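Local coordinates for putative phosphosugar isomerase (Silicibacter pomeroyi DSS-3, PDB 3FJ1), which is of uncertain function but, as a protein with two SIS domains, probably binds a phosphosugar or related carbohydrate derivative, perhaps as an isomerase or aminotransferase, at residues T48-G52 against I107-T111; S149-T153 against K226-T230; G259-G263 against D308-L312; E267-A271 against A286-V291. One frame throughout, in Å; residues are numbered along the deposited sequence.

Interaction 1: residues T48-G52 against I107-T111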
ATOM      1  N   THR A  48       8.283  -6.368  -7.479  1.00  8.88           N
ATOM      2  CA  THR A  48       9.055  -6.108  -6.270  1.00  8.71           C
ATOM      3  C   THR A  48       8.579  -7.048  -5.154  1.00  7.80           C
ATOM      4  O   THR A  48       7.411  -7.450  -5.107  1.00  8.01           O
ATOM      5  CB  THR A  48       9.013  -4.647  -5.776  1.00  8.40           C
ATOM      6  OG1 THR A  48       7.657  -4.294  -5.467  1.00  9.13           O
ATOM      7  CG2 THR A  48       9.624  -3.654  -6.839  1.00  8.59           C
ATOM      8  N   VAL A  49       9.519  -7.395  -4.280  1.00  9.10           N
ATOM      9  CA  VAL A  49       9.300  -8.286  -3.148  1.00  8.78           C
ATOM     10  C   VAL A  49       9.993  -7.661  -1.918  1.00  8.84           C
ATOM     11  O   VAL A  49      11.220  -7.504  -1.884  1.00  8.23           O
ATOM     12  CB  VAL A  49       9.866  -9.712  -3.368  1.00  8.97           C
ATOM     13  CG1 VAL A  49       9.543 -10.632  -2.175  1.00  7.31           C
ATOM     14  CG2 VAL A  49       9.323 -10.293  -4.681  1.00  8.72           C
ATOM     15  N   ALA A  50       9.206  -7.330  -0.903  1.00  8.44           N
ATOM     16  CA  ALA A  50       9.731  -6.660   0.267  1.00  8.59           C
ATOM     17  C   ALA A  50       8.661  -6.547   1.372  1.00  9.63           C
ATOM     18  O   ALA A  50       7.450  -6.710   1.126  1.00  9.30           O
ATOM     19  CB  ALA A  50      10.234  -5.227  -0.113  1.00  8.64           C
ATOM     20  N   ARG A  51       9.123  -6.214   2.572  1.00 10.80           N
ATOM     21  CA  ARG A  51       8.236  -5.923   3.706  1.00 11.65           C
ATOM     22  C   ARG A  51       8.819  -4.781   4.529  1.00 10.92           C
ATOM     23  O   ARG A  51       9.990  -4.458   4.393  1.00  9.35           O
ATOM     24  CB  ARG A  51       8.070  -7.152   4.597  1.00 14.05           C
ATOM     25  CG  ARG A  51       9.370  -7.735   5.044  1.00 16.20           C
ATOM     26  CD  ARG A  51       9.172  -9.050   5.724  1.00 18.89           C
ATOM     27  NE  ARG A  51       8.696  -8.898   7.086  1.00 20.07           N
ATOM     28  CZ  ARG A  51       9.486  -8.620   8.124  1.00 22.20           C
ATOM     29  NH1 ARG A  51      10.799  -8.475   7.961  1.00 23.16           N
ATOM     30  NH2 ARG A  51       8.977  -8.519   9.356  1.00 22.39           N
ATOM     31  N   GLY A  52       7.985  -4.180   5.372  1.00 10.51           N
ATOM     32  CA  GLY A  52       8.441  -3.093   6.236  1.00 10.02           C
ATOM     33  C   GLY A  52       9.020  -1.907   5.496  1.00  9.60           C
ATOM     34  O   GLY A  52       8.514  -1.489   4.457  1.00  9.41           O
ATOM     35  N   ILE A 107       9.952 -13.426   2.128  1.00 10.97           N
ATOM     36  CA  ILE A 107      10.674 -12.713   1.063  1.00 11.04           C
ATOM     37  C   ILE A 107      11.523 -13.697   0.230  1.00 10.81           C
ATOM     38  O   ILE A 107      11.570 -13.607  -0.993  1.00 10.63           O
ATOM     39  CB  ILE A 107      11.501 -11.541   1.651  1.00 11.29           C
ATOM     40  CG1 ILE A 107      10.588 -10.558   2.411  1.00 10.66           C
ATOM     41  CG2 ILE A 107      12.336 -10.830   0.594  1.00 10.73           C
ATOM     42  CD1 ILE A 107       9.407 -10.007   1.637  1.00 12.11           C
ATOM     43  N   VAL A 108      12.145 -14.651   0.905  1.00 10.44           N
ATOM     44  CA  VAL A 108      12.947 -15.683   0.255  1.00 10.27           C
ATOM     45  C   VAL A 108      12.051 -16.561  -0.626  1.00  9.74           C
ATOM     46  O   VAL A 108      12.399 -16.853  -1.784  1.00  9.77           O
ATOM     47  CB  VAL A 108      13.732 -16.520   1.315  1.00 10.13           C
ATOM     48  CG1 VAL A 108      14.415 -17.726   0.679  1.00 11.00           C
ATOM     49  CG2 VAL A 108      14.786 -15.648   2.016  1.00  9.97           C
ATOM     50  N   ALA A 109      10.875 -16.944  -0.109  1.00 10.94           N
ATOM     51  CA  ALA A 109       9.946 -17.804  -0.845  1.00 10.49           C
ATOM     52  C   ALA A 109       9.402 -17.145  -2.108  1.00 10.57           C
ATOM     53  O   ALA A 109       9.310 -17.789  -3.140  1.00 10.63           O
ATOM     54  CB  ALA A 109       8.796 -18.269   0.031  1.00 10.64           C
HETATM   55  N   MSE A 110       9.019 -15.879  -2.000  1.00 10.75           N
HETATM   56  CA  MSE A 110       8.466 -15.157  -3.117  1.00 10.31           C
HETATM   57  C   MSE A 110       9.552 -14.955  -4.181  1.00 10.16           C
HETATM   58  O   MSE A 110       9.300 -15.146  -5.393  1.00  9.88           O
HETATM   59  CB  MSE A 110       7.865 -13.848  -2.628  1.00 11.39           C
HETATM   60  CG  MSE A 110       7.121 -13.061  -3.663  1.00 11.91           C
HETATM   61 SE   MSE A 110       5.432 -13.852  -4.310  1.00 16.49          SE
HETATM   62  CE  MSE A 110       6.325 -14.617  -5.816  1.00  7.23           C
ATOM     63  N   THR A 111      10.746 -14.605  -3.734  1.00 10.08           N
ATOM     64  CA  THR A 111      11.869 -14.411  -4.646  1.00 10.20           C
ATOM     65  C   THR A 111      12.269 -15.727  -5.328  1.00 10.19           C
ATOM     66  O   THR A 111      12.501 -15.742  -6.531  1.00  9.45           O
ATOM     67  CB  THR A 111      13.066 -13.739  -3.963  1.00 10.64           C
ATOM     68  OG1 THR A 111      12.628 -12.545  -3.301  1.00 10.63           O
ATOM     69  CG2 THR A 111      14.156 -13.424  -4.992  1.00 10.73           C
TER
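In the first SIS domain, strand 45-49 and the backbone that follows it lie against helix 105-116, with Val-49 meeting Ile-107, Met-110 and Thr-111. Val-49 holds CG1 anti to its backbone N (chi1 -177°), which sends this methyl in among the three helix residues, while CG2, set beside the backbone N, also rests on Met-110. Val-49 CG1 lies 3.7 Å from Met-110 CB, and Val-49 CG2 is equally close, 3.7 Å, to Met-110 CG; the selenomethionine chain bends beyond CG, and the residue also touches Leu-76. From the other flank, Ile-107 CG2 comes within 3.9 Å of Val-49 CG1. Thr-111 OG1 approaches Val-49 CG1 to 3.8 Å, but its polar bond runs back along the helix, 2.8 Å to Ile-107 O with a C=O...donor angle of 151°. Thr-111 N reaches that same oxygen from the opposite face of the carbonyl plane. The parallel five-stranded sheet with helices packed on it is the SIS fold, and Val-49, on one of its inner strands, is also covered by Cys-95 of strand 93-99. Past Val-49 the backbone itself becomes the packing surface: Ile-107 CD1 presses on the Ala-50 peptide, 3.5 Å from Ala-50 C. The aliphatic part of Arg-51 then crosses Ile-107 at an angle, Arg-51 CD being 3.9 Å from Ile-107 CG1. Its guanidinium goes further, into the dimer interface, where NE forms a salt bridge with Glu-242 of the second subunit.

Interaction 2: residues S149-T153 against K226-T230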
ATOM      1  N   SER A 149      20.702   1.010  15.170  1.00 16.38           N
ATOM      2  CA  SER A 149      19.525   1.781  15.494  0.50 15.85           C
ATOM      3  C   SER A 149      18.286   1.115  14.891  1.00 15.55           C
ATOM      4  O   SER A 149      18.332   0.636  13.737  1.00 13.95           O
ATOM      5  CB  SER A 149      19.665   3.217  14.972  0.50 16.07           C
ATOM      6  OG  SER A 149      19.910   3.251  13.572  0.50 16.35           O
ATOM      7  N   VAL A 150      17.197   1.113  15.661  1.00 14.28           N
ATOM      8  CA  VAL A 150      15.928   0.607  15.143  0.50 14.43           C
ATOM      9  C   VAL A 150      15.460   1.491  13.994  1.00 14.02           C
ATOM     10  O   VAL A 150      14.740   1.020  13.132  1.00 14.89           O
ATOM     11  CB  VAL A 150      14.812   0.522  16.212  0.50 14.56           C
ATOM     12  CG1 VAL A 150      15.155  -0.576  17.225  0.50 14.73           C
ATOM     13  CG2 VAL A 150      14.591   1.878  16.870  0.50 14.32           C
ATOM     14  N   ALA A 151      15.910   2.745  13.944  1.00 13.02           N
ATOM     15  CA  ALA A 151      15.562   3.657  12.831  1.00 12.83           C
ATOM     16  C   ALA A 151      16.069   3.080  11.494  1.00 12.68           C
ATOM     17  O   ALA A 151      15.434   3.294  10.452  1.00 12.81           O
ATOM     18  CB  ALA A 151      16.147   5.020  13.070  1.00 12.63           C
ATOM     19  N   ALA A 152      17.208   2.356  11.538  1.00 11.95           N
ATOM     20  CA  ALA A 152      17.808   1.672  10.363  1.00 11.16           C
ATOM     21  C   ALA A 152      17.830   2.589   9.150  1.00 10.73           C
ATOM     22  O   ALA A 152      17.324   2.256   8.059  1.00 10.13           O
ATOM     23  CB  ALA A 152      17.039   0.381  10.043  1.00 11.39           C
ATOM     24  N   THR A 153      18.385   3.776   9.372  1.00  9.32           N
ATOM     25  CA  THR A 153      18.380   4.843   8.401  1.00  9.42           C
ATOM     26  C   THR A 153      19.336   4.548   7.232  1.00 10.26           C
ATOM     27  O   THR A 153      19.063   4.866   6.051  1.00 10.11           O
ATOM     28  CB  THR A 153      18.751   6.194   9.107  1.00 10.46           C
ATOM     29  OG1 THR A 153      20.037   6.075   9.735  1.00  9.88           O
ATOM     30  CG2 THR A 153      17.705   6.595  10.198  1.00 10.36           C
ATOM     31  N   LYS A 226       8.985   5.447  10.567  1.00  9.18           N
ATOM     32  CA  LYS A 226      10.108   5.622  11.467  1.00  8.58           C
ATOM     33  C   LYS A 226       9.803   6.548  12.661  1.00  9.47           C
ATOM     34  O   LYS A 226      10.374   6.371  13.756  1.00  9.39           O
ATOM     35  CB  LYS A 226      11.375   6.021  10.719  1.00  8.38           C
ATOM     36  CG  LYS A 226      11.812   4.962   9.682  1.00  7.99           C
ATOM     37  CD  LYS A 226      12.062   3.562  10.285  1.00  9.28           C
ATOM     38  CE  LYS A 226      12.437   2.484   9.199  1.00  9.13           C
ATOM     39  NZ  LYS A 226      13.675   2.725   8.416  1.00  8.42           N
ATOM     40  N   PHE A 227       8.881   7.481  12.469  1.00  9.88           N
ATOM     41  CA  PHE A 227       8.436   8.321  13.579  1.00 10.93           C
ATOM     42  C   PHE A 227       7.765   7.448  14.633  1.00 10.92           C
ATOM     43  O   PHE A 227       8.060   7.576  15.812  1.00 11.09           O
ATOM     44  CB  PHE A 227       7.481   9.385  13.070  1.00 11.43           C
ATOM     45  CG  PHE A 227       6.996  10.322  14.133  1.00 11.22           C
ATOM     46  CD1 PHE A 227       7.766  11.384  14.540  1.00 12.13           C
ATOM     47  CD2 PHE A 227       5.751  10.144  14.713  1.00 11.43           C
ATOM     48  CE1 PHE A 227       7.287  12.267  15.521  1.00 11.94           C
ATOM     49  CE2 PHE A 227       5.283  11.016  15.681  1.00 11.62           C
ATOM     50  CZ  PHE A 227       6.052  12.072  16.088  1.00 11.65           C
ATOM     51  N   LYS A 228       6.891   6.530  14.205  1.00 12.45           N
ATOM     52  CA  LYS A 228       6.232   5.605  15.140  1.00 13.03           C
ATOM     53  C   LYS A 228       7.236   4.681  15.823  1.00 13.89           C
ATOM     54  O   LYS A 228       7.176   4.465  17.043  1.00 13.62           O
ATOM     55  CB  LYS A 228       5.160   4.767  14.425  1.00 14.31           C
ATOM     56  CG  LYS A 228       3.958   5.587  13.913  1.00 14.58           C
ATOM     57  CD  LYS A 228       2.900   4.715  13.237  1.00 15.50           C
ATOM     58  CE  LYS A 228       3.332   4.204  11.907  1.00 16.70           C
ATOM     59  NZ  LYS A 228       2.234   3.364  11.304  1.00 17.61           N
ATOM     60  N   GLU A 229       8.153   4.157  15.022  1.00 13.79           N
ATOM     61  CA  GLU A 229       9.160   3.215  15.460  1.00 15.79           C
ATOM     62  C   GLU A 229      10.048   3.814  16.542  1.00 14.58           C
ATOM     63  O   GLU A 229      10.324   3.196  17.576  1.00 14.02           O
ATOM     64  CB  GLU A 229      10.072   2.915  14.274  1.00 18.45           C
ATOM     65  CG  GLU A 229      10.924   1.659  14.388  1.00 21.34           C
ATOM     66  CD  GLU A 229      10.352   0.527  13.520  1.00 23.61           C
ATOM     67  OE1 GLU A 229      10.432   0.606  12.239  1.00 25.49           O
ATOM     68  OE2 GLU A 229       9.818  -0.423  14.119  1.00 24.78           O
ATOM     69  N   THR A 230      10.519   5.025  16.278  1.00 13.58           N
ATOM     70  CA  THR A 230      11.526   5.654  17.150  1.00 13.44           C
ATOM     71  C   THR A 230      10.942   6.444  18.330  1.00 13.98           C
ATOM     72  O   THR A 230      11.534   6.456  19.416  1.00 15.36           O
ATOM     73  CB  THR A 230      12.496   6.529  16.326  1.00 13.26           C
ATOM     74  OG1 THR A 230      11.797   7.615  15.724  1.00 12.90           O
ATOM     75  CG2 THR A 230      13.249   5.692  15.256  1.00 12.79           C
TER
HETATM   76  O   HOH W   1      12.934  -0.396  11.757  1.00 34.49           O
HETATM   77  O   HOH W   2      15.294   0.674   7.136  1.00 12.20           O
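Lys-226 starts with CG anti to its carbonyl carbon (chi1 -60°), and bends at chi2 and chi4 carry NZ across to Ala-151 O, 2.8 Å away. The C=O...donor angle is 156°, with NZ tilted somewhat from the carbonyl plane. The bond joins the two SIS domains: helix 217-231 of the second meets a type I beta turn, Ser-149 to Ala-152, that leads into helix 153-171 of the first. Glu-222, by a salt bridge, and Ser-53 OG also hold NZ, and a water 2.9 Å from Lys-226 NZ donates to Ala-152 O. A methionine here would probably leave Ala-151 O, Glu-222 and Ser-53 OG without their shared partner and this water without its donor from the helix. A second water donates to Val-150 O at 2.7 Å and, weakly, to Glu-229 OE1, where Val-150 O also lies near Glu-229 CG. The apolar touch is methyl to methyl, Ala-151 CB to Thr-230 CG2 at 3.7 Å. Thr-230 turns its hydroxyl between its backbone N and carbonyl carbon (chi1 64°), which frees CG2 for the turn. Thr-230 OG1 thereby donates to Lys-226 O at 2.7 Å, on the face of that carbonyl opposite to the one Thr-230 N approaches.

Interaction 3: residues G259-G263 against D308-L312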
ATOM      1  N   GLY A 259       4.791  18.273   4.535  1.00  8.74           N
ATOM      2  CA  GLY A 259       4.739  17.965   3.116  1.00  9.09           C
ATOM      3  C   GLY A 259       6.114  17.724   2.510  1.00  9.17           C
ATOM      4  O   GLY A 259       6.940  18.637   2.454  1.00 10.28           O
ATOM      5  N   PHE A 260       6.338  16.484   2.075  1.00  8.48           N
ATOM      6  CA  PHE A 260       7.551  16.070   1.376  1.00  8.68           C
ATOM      7  C   PHE A 260       7.437  16.457  -0.092  1.00  9.24           C
ATOM      8  O   PHE A 260       6.707  15.820  -0.857  1.00  9.42           O
ATOM      9  CB  PHE A 260       7.807  14.570   1.545  1.00  8.20           C
ATOM     10  CG  PHE A 260       8.300  14.210   2.930  1.00  8.22           C
ATOM     11  CD1 PHE A 260       9.626  14.330   3.233  1.00  7.89           C
ATOM     12  CD2 PHE A 260       7.433  13.768   3.920  1.00  7.81           C
ATOM     13  CE1 PHE A 260      10.094  13.992   4.498  1.00  8.53           C
ATOM     14  CE2 PHE A 260       7.882  13.419   5.170  1.00  7.80           C
ATOM     15  CZ  PHE A 260       9.191  13.524   5.468  1.00  8.48           C
ATOM     16  N   ALA A 261       8.142  17.532  -0.450  1.00  9.77           N
ATOM     17  CA  ALA A 261       8.204  18.021  -1.843  1.00 10.35           C
ATOM     18  C   ALA A 261       9.614  17.897  -2.435  1.00 10.67           C
ATOM     19  O   ALA A 261      10.567  18.461  -1.897  1.00  9.82           O
ATOM     20  CB  ALA A 261       7.741  19.492  -1.912  1.00 10.26           C
ATOM     21  N   ALA A 262       9.746  17.123  -3.514  1.00 10.66           N
ATOM     22  CA  ALA A 262      10.971  17.021  -4.272  1.00 10.63           C
ATOM     23  C   ALA A 262      10.907  18.076  -5.373  1.00 10.42           C
ATOM     24  O   ALA A 262       9.829  18.594  -5.677  1.00 11.53           O
ATOM     25  CB  ALA A 262      11.100  15.601  -4.901  1.00  9.86           C
ATOM     26  N   GLY A 263      12.058  18.404  -5.959  1.00 10.60           N
ATOM     27  CA  GLY A 263      12.126  19.333  -7.100  1.00 10.66           C
ATOM     28  C   GLY A 263      11.788  18.595  -8.381  1.00 10.73           C
ATOM     29  O   GLY A 263      12.648  18.375  -9.244  1.00 10.97           O
ATOM     30  N   ASP A 308      16.119  13.563  -5.035  1.00  9.50           N
ATOM     31  CA  ASP A 308      15.669  14.573  -4.076  1.00  9.83           C
ATOM     32  C   ASP A 308      15.052  14.007  -2.800  1.00  9.14           C
ATOM     33  O   ASP A 308      15.350  14.491  -1.723  1.00  9.56           O
ATOM     34  CB  ASP A 308      14.718  15.602  -4.709  1.00  9.43           C
ATOM     35  CG  ASP A 308      15.449  16.780  -5.398  1.00  9.85           C
ATOM     36  OD1 ASP A 308      16.703  16.845  -5.441  1.00  8.64           O
ATOM     37  OD2 ASP A 308      14.721  17.637  -5.923  1.00  9.53           O
ATOM     38  N   PRO A 309      14.171  12.994  -2.912  1.00  8.88           N
ATOM     39  CA  PRO A 309      13.568  12.451  -1.693  1.00  8.53           C
ATOM     40  C   PRO A 309      14.552  11.907  -0.650  1.00  8.78           C
ATOM     41  O   PRO A 309      14.246  11.966   0.527  1.00  9.38           O
ATOM     42  CB  PRO A 309      12.613  11.372  -2.220  1.00  8.76           C
ATOM     43  CG  PRO A 309      12.264  11.843  -3.589  1.00  8.80           C
ATOM     44  CD  PRO A 309      13.567  12.396  -4.117  1.00  9.06           C
ATOM     45  N   LEU A 310      15.709  11.409  -1.074  1.00  8.30           N
ATOM     46  CA  LEU A 310      16.698  10.904  -0.133  1.00  9.15           C
ATOM     47  C   LEU A 310      17.246  12.028   0.751  1.00  8.55           C
ATOM     48  O   LEU A 310      17.481  11.843   1.961  1.00  8.11           O
ATOM     49  CB  LEU A 310      17.814  10.173  -0.871  1.00 10.12           C
ATOM     50  CG  LEU A 310      17.466   8.788  -1.450  1.00 10.49           C
ATOM     51  CD1 LEU A 310      18.610   8.369  -2.328  1.00 11.67           C
ATOM     52  CD2 LEU A 310      17.148   7.744  -0.356  1.00 11.16           C
ATOM     53  N   SER A 311      17.434  13.211   0.171  1.00  8.86           N
ATOM     54  CA  SER A 311      17.888  14.335   0.962  1.00  9.07           C
ATOM     55  C   SER A 311      16.802  14.691   2.028  1.00  8.82           C
ATOM     56  O   SER A 311      17.087  14.927   3.208  1.00  8.28           O
ATOM     57  CB  SER A 311      18.188  15.513   0.019  1.00  8.60           C
ATOM     58  OG  SER A 311      18.417  16.696   0.767  1.00  9.75           O
ATOM     59  N   LEU A 312      15.544  14.699   1.612  1.00  8.37           N
ATOM     60  CA  LEU A 312      14.438  15.049   2.512  1.00  8.45           C
ATOM     61  C   LEU A 312      14.306  14.084   3.693  1.00  7.96           C
ATOM     62  O   LEU A 312      14.090  14.499   4.811  1.00  8.01           O
ATOM     63  CB  LEU A 312      13.118  15.061   1.727  1.00  8.22           C
ATOM     64  CG  LEU A 312      13.042  15.927   0.476  1.00  8.48           C
ATOM     65  CD1 LEU A 312      11.660  15.840  -0.160  1.00  7.92           C
ATOM     66  CD2 LEU A 312      13.393  17.391   0.846  1.00  9.14           C
TER
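Asp-308 supplies the polar link of this contact, taking the backbone N-H of Gly-263 on OD2 at 2.8 Å through the anti lone pair, with an N-H...acceptor angle of 147°. Its other oxygen, OD1, is bonded to Ser-302 OG, which helps fix the rotation of the carboxylate. With an alanine here, Gly-263 N and Ser-302 OG are both likely to lose this acceptor, and the loop could shift against the helix. The apolar contacts run beside this bond. Ala-262 CB sits 3.6 Å from Asp-308 CB and 4.1 Å from Pro-309 CD, a small methyl wedged against helix 308-326. The chi1 of Leu-312 (-54°) points CG at the loop, and CD1 continues to 3.3 Å from Ala-261 O; that oxygen accepts from Arg-301 NH1. Closer to its backbone, the same leucine sets CB at the edge of the Phe-260 ring, in the ring plane and 3.9 Å from Phe-260 CD1. The same ring packs on Val-219 and Ala-223 of helix 217-231. A loop leaving the central strand 257-259, closed over by the helix that follows the last strand, is in keeping with the layered alpha/beta architecture of an SIS domain.

Interaction 4: residues E267-A271 against A286-V291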
ATOM      1  N   GLU A 267       6.146  19.039  -7.232  1.00  9.42           N
ATOM      2  CA  GLU A 267       6.450  20.090  -6.276  1.00  9.62           C
ATOM      3  C   GLU A 267       5.310  21.095  -6.208  1.00  9.64           C
ATOM      4  O   GLU A 267       4.828  21.408  -5.132  1.00  9.43           O
ATOM      5  CB  GLU A 267       7.761  20.823  -6.638  1.00  9.49           C
ATOM      6  CG  GLU A 267       8.322  21.620  -5.469  1.00  9.82           C
ATOM      7  CD  GLU A 267       9.578  22.396  -5.788  1.00  9.93           C
ATOM      8  OE1 GLU A 267       9.985  22.465  -6.962  1.00 10.82           O
ATOM      9  OE2 GLU A 267      10.173  22.946  -4.848  1.00 10.06           O
ATOM     10  N   ALA A 268       4.842  21.594  -7.358  1.00  9.78           N
ATOM     11  CA  ALA A 268       3.752  22.579  -7.334  1.00 11.04           C
ATOM     12  C   ALA A 268       2.428  22.049  -6.738  1.00 11.21           C
ATOM     13  O   ALA A 268       1.853  22.701  -5.865  1.00 11.51           O
ATOM     14  CB  ALA A 268       3.536  23.206  -8.744  1.00 10.93           C
ATOM     15  N   PRO A 269       1.911  20.916  -7.227  1.00 11.14           N
ATOM     16  CA  PRO A 269       0.688  20.411  -6.581  1.00 11.36           C
ATOM     17  C   PRO A 269       0.805  20.107  -5.076  1.00 10.95           C
ATOM     18  O   PRO A 269      -0.185  20.248  -4.364  1.00 11.33           O
ATOM     19  CB  PRO A 269       0.352  19.137  -7.374  1.00 11.31           C
ATOM     20  CG  PRO A 269       1.548  18.804  -8.134  1.00 11.07           C
ATOM     21  CD  PRO A 269       2.278  20.095  -8.395  1.00 10.97           C
ATOM     22  N   LEU A 270       1.963  19.637  -4.614  1.00  9.62           N
ATOM     23  CA  LEU A 270       2.174  19.381  -3.199  1.00 10.34           C
ATOM     24  C   LEU A 270       2.070  20.703  -2.433  1.00 10.04           C
ATOM     25  O   LEU A 270       1.346  20.821  -1.453  1.00 10.75           O
ATOM     26  CB  LEU A 270       3.535  18.721  -2.996  1.00 10.42           C
ATOM     27  CG  LEU A 270       4.014  18.268  -1.593  1.00 11.86           C
ATOM     28  CD1 LEU A 270       4.190  19.420  -0.564  1.00 11.64           C
ATOM     29  CD2 LEU A 270       3.088  17.185  -1.078  1.00 12.48           C
ATOM     30  N   ALA A 271       2.805  21.697  -2.910  1.00 10.35           N
ATOM     31  CA  ALA A 271       2.787  23.040  -2.331  1.00 11.04           C
ATOM     32  C   ALA A 271       1.355  23.620  -2.285  1.00 11.73           C
ATOM     33  O   ALA A 271       0.972  24.229  -1.296  1.00 12.75           O
ATOM     34  CB  ALA A 271       3.701  23.939  -3.119  1.00 10.93           C
ATOM     35  N   ALA A 286       6.433  22.486   4.714  1.00 11.25           N
ATOM     36  CA  ALA A 286       6.702  21.759   3.456  1.00 11.41           C
ATOM     37  C   ALA A 286       8.105  22.024   2.976  1.00 10.71           C
ATOM     38  O   ALA A 286       8.605  23.121   3.175  1.00 10.50           O
ATOM     39  CB  ALA A 286       5.674  22.097   2.390  1.00 11.20           C
ATOM     40  N   THR A 287       8.731  21.034   2.331  1.00 10.31           N
ATOM     41  CA  THR A 287      10.145  21.108   1.884  1.00  9.98           C
ATOM     42  C   THR A 287      10.251  21.745   0.492  1.00 10.41           C
ATOM     43  O   THR A 287      10.787  21.149  -0.427  1.00  9.75           O
ATOM     44  CB  THR A 287      10.825  19.713   1.852  1.00  9.27           C
ATOM     45  OG1 THR A 287      10.174  18.890   0.871  1.00  8.81           O
ATOM     46  CG2 THR A 287      10.736  18.962   3.240  1.00  9.70           C
ATOM     47  N   THR A 288       9.746  22.958   0.367  1.00 10.94           N
ATOM     48  CA  THR A 288       9.743  23.671  -0.892  1.00 11.90           C
ATOM     49  C   THR A 288       9.519  25.157  -0.644  1.00 12.57           C
ATOM     50  O   THR A 288       8.756  25.555   0.241  1.00 12.02           O
ATOM     51  CB  THR A 288       8.661  23.145  -1.854  1.00 11.36           C
ATOM     52  OG1 THR A 288       8.509  24.058  -2.946  1.00 11.40           O
ATOM     53  CG2 THR A 288       7.317  22.965  -1.149  1.00 12.00           C
ATOM     54  N   GLY A 289      10.168  25.945  -1.493  1.00 13.57           N
ATOM     55  CA  GLY A 289      10.045  27.387  -1.498  1.00 14.46           C
ATOM     56  C   GLY A 289       8.759  27.848  -2.131  1.00 15.48           C
ATOM     57  O   GLY A 289       8.417  29.022  -2.023  1.00 15.09           O
ATOM     58  N   ARG A 290       8.033  26.929  -2.760  1.00 15.92           N
ATOM     59  CA  ARG A 290       6.798  27.269  -3.473  1.00 17.45           C
ATOM     60  C   ARG A 290       5.579  27.548  -2.602  1.00 16.55           C
ATOM     61  O   ARG A 290       4.616  28.115  -3.090  1.00 16.83           O
ATOM     62  CB  ARG A 290       6.422  26.168  -4.454  1.00 19.24           C
ATOM     63  CG  ARG A 290       7.438  25.918  -5.514  1.00 21.46           C
ATOM     64  CD  ARG A 290       6.857  25.006  -6.533  1.00 23.97           C
ATOM     65  NE  ARG A 290       5.979  25.775  -7.403  1.00 25.94           N
ATOM     66  CZ  ARG A 290       6.177  25.989  -8.703  1.00 26.91           C
ATOM     67  NH1 ARG A 290       7.174  25.401  -9.361  1.00 27.85           N
ATOM     68  NH2 ARG A 290       5.316  26.742  -9.361  1.00 27.16           N
ATOM     69  N   VAL A 291       5.600  27.135  -1.339  1.00 15.67           N
ATOM     70  CA  VAL A 291       4.482  27.417  -0.441  1.00 15.25           C
ATOM     71  C   VAL A 291       4.532  28.887  -0.015  1.00 16.66           C
ATOM     72  O   VAL A 291       5.613  29.430   0.256  1.00 16.16           O
ATOM     73  CB  VAL A 291       4.468  26.531   0.820  1.00 14.56           C
ATOM     74  CG1 VAL A 291       4.099  25.080   0.432  1.00 13.31           C
ATOM     75  CG2 VAL A 291       5.780  26.610   1.556  1.00 13.84           C
TER
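Glu-267 OE2 is gripped by two groups: Thr-288 OG1 donates to it at 2.8 Å, and Arg-301 NH2 forms a salt bridge with it. The threonine hydroxyl comes in on the anti side, 34° out of the carboxylate plane. With OG1 anti to its backbone N (chi1 168°), Thr-288 also takes the N-H of Arg-290, OG1 to Arg-290 N being 2.9 Å: an ST turn, its hydroxyl donating to the helix and accepting from its own loop. Arg-290 lies across Glu-267 without a salt bridge. Their planes are 72° apart and Glu-267 OE1 stays 4.7 Å from Arg-290 NH1, so the two charges are near but not in contact, while Glu-267 CG and Arg-290 CD touch at 3.8 Å. A bend at chi3 lays the guanidinium over Ala-268, whose CB stands 3.7 Å above the plane of the Arg-290 group, over its centre. Deeper in, Ala-271 CB fits between the loop residues, 3.8 Å from Arg-290 CB and likewise 3.8 Å from Val-291 CG1. Leu-270 CD1 makes a looser contact with Ala-286 CB, at 4.3 Å. The first turns of helix 267-279 are thus packed on the loop that leaves strand 284-286, the very strand this helix leads to in the beta-alpha-beta crossover from strand 257-259, and Val-291 continues along the helix onto Ala-274 and Asp-275.

Overall arrangement
Interactions 3 and 4 form one continuous region of the second SIS domain, their centres 10 Å apart and interaction 4 nested in the loop that interaction 3 closes. Thr-287 joins them: its OG1 lies 2.8 Å from Ala-261 N and its backbone N 3.0 Å from Gly-259 O. Arg-301 reaches into both, bonding Ala-261 O and Glu-267 OE2. Interaction 1 is in the first SIS domain, across the chain's centre, with centres about 26 Å from interaction 3 and 34 Å from interaction 4. Interaction 2 bridges the domains, its centre about 21 Å from that of interaction 1 and 19 Å from that of interaction 3.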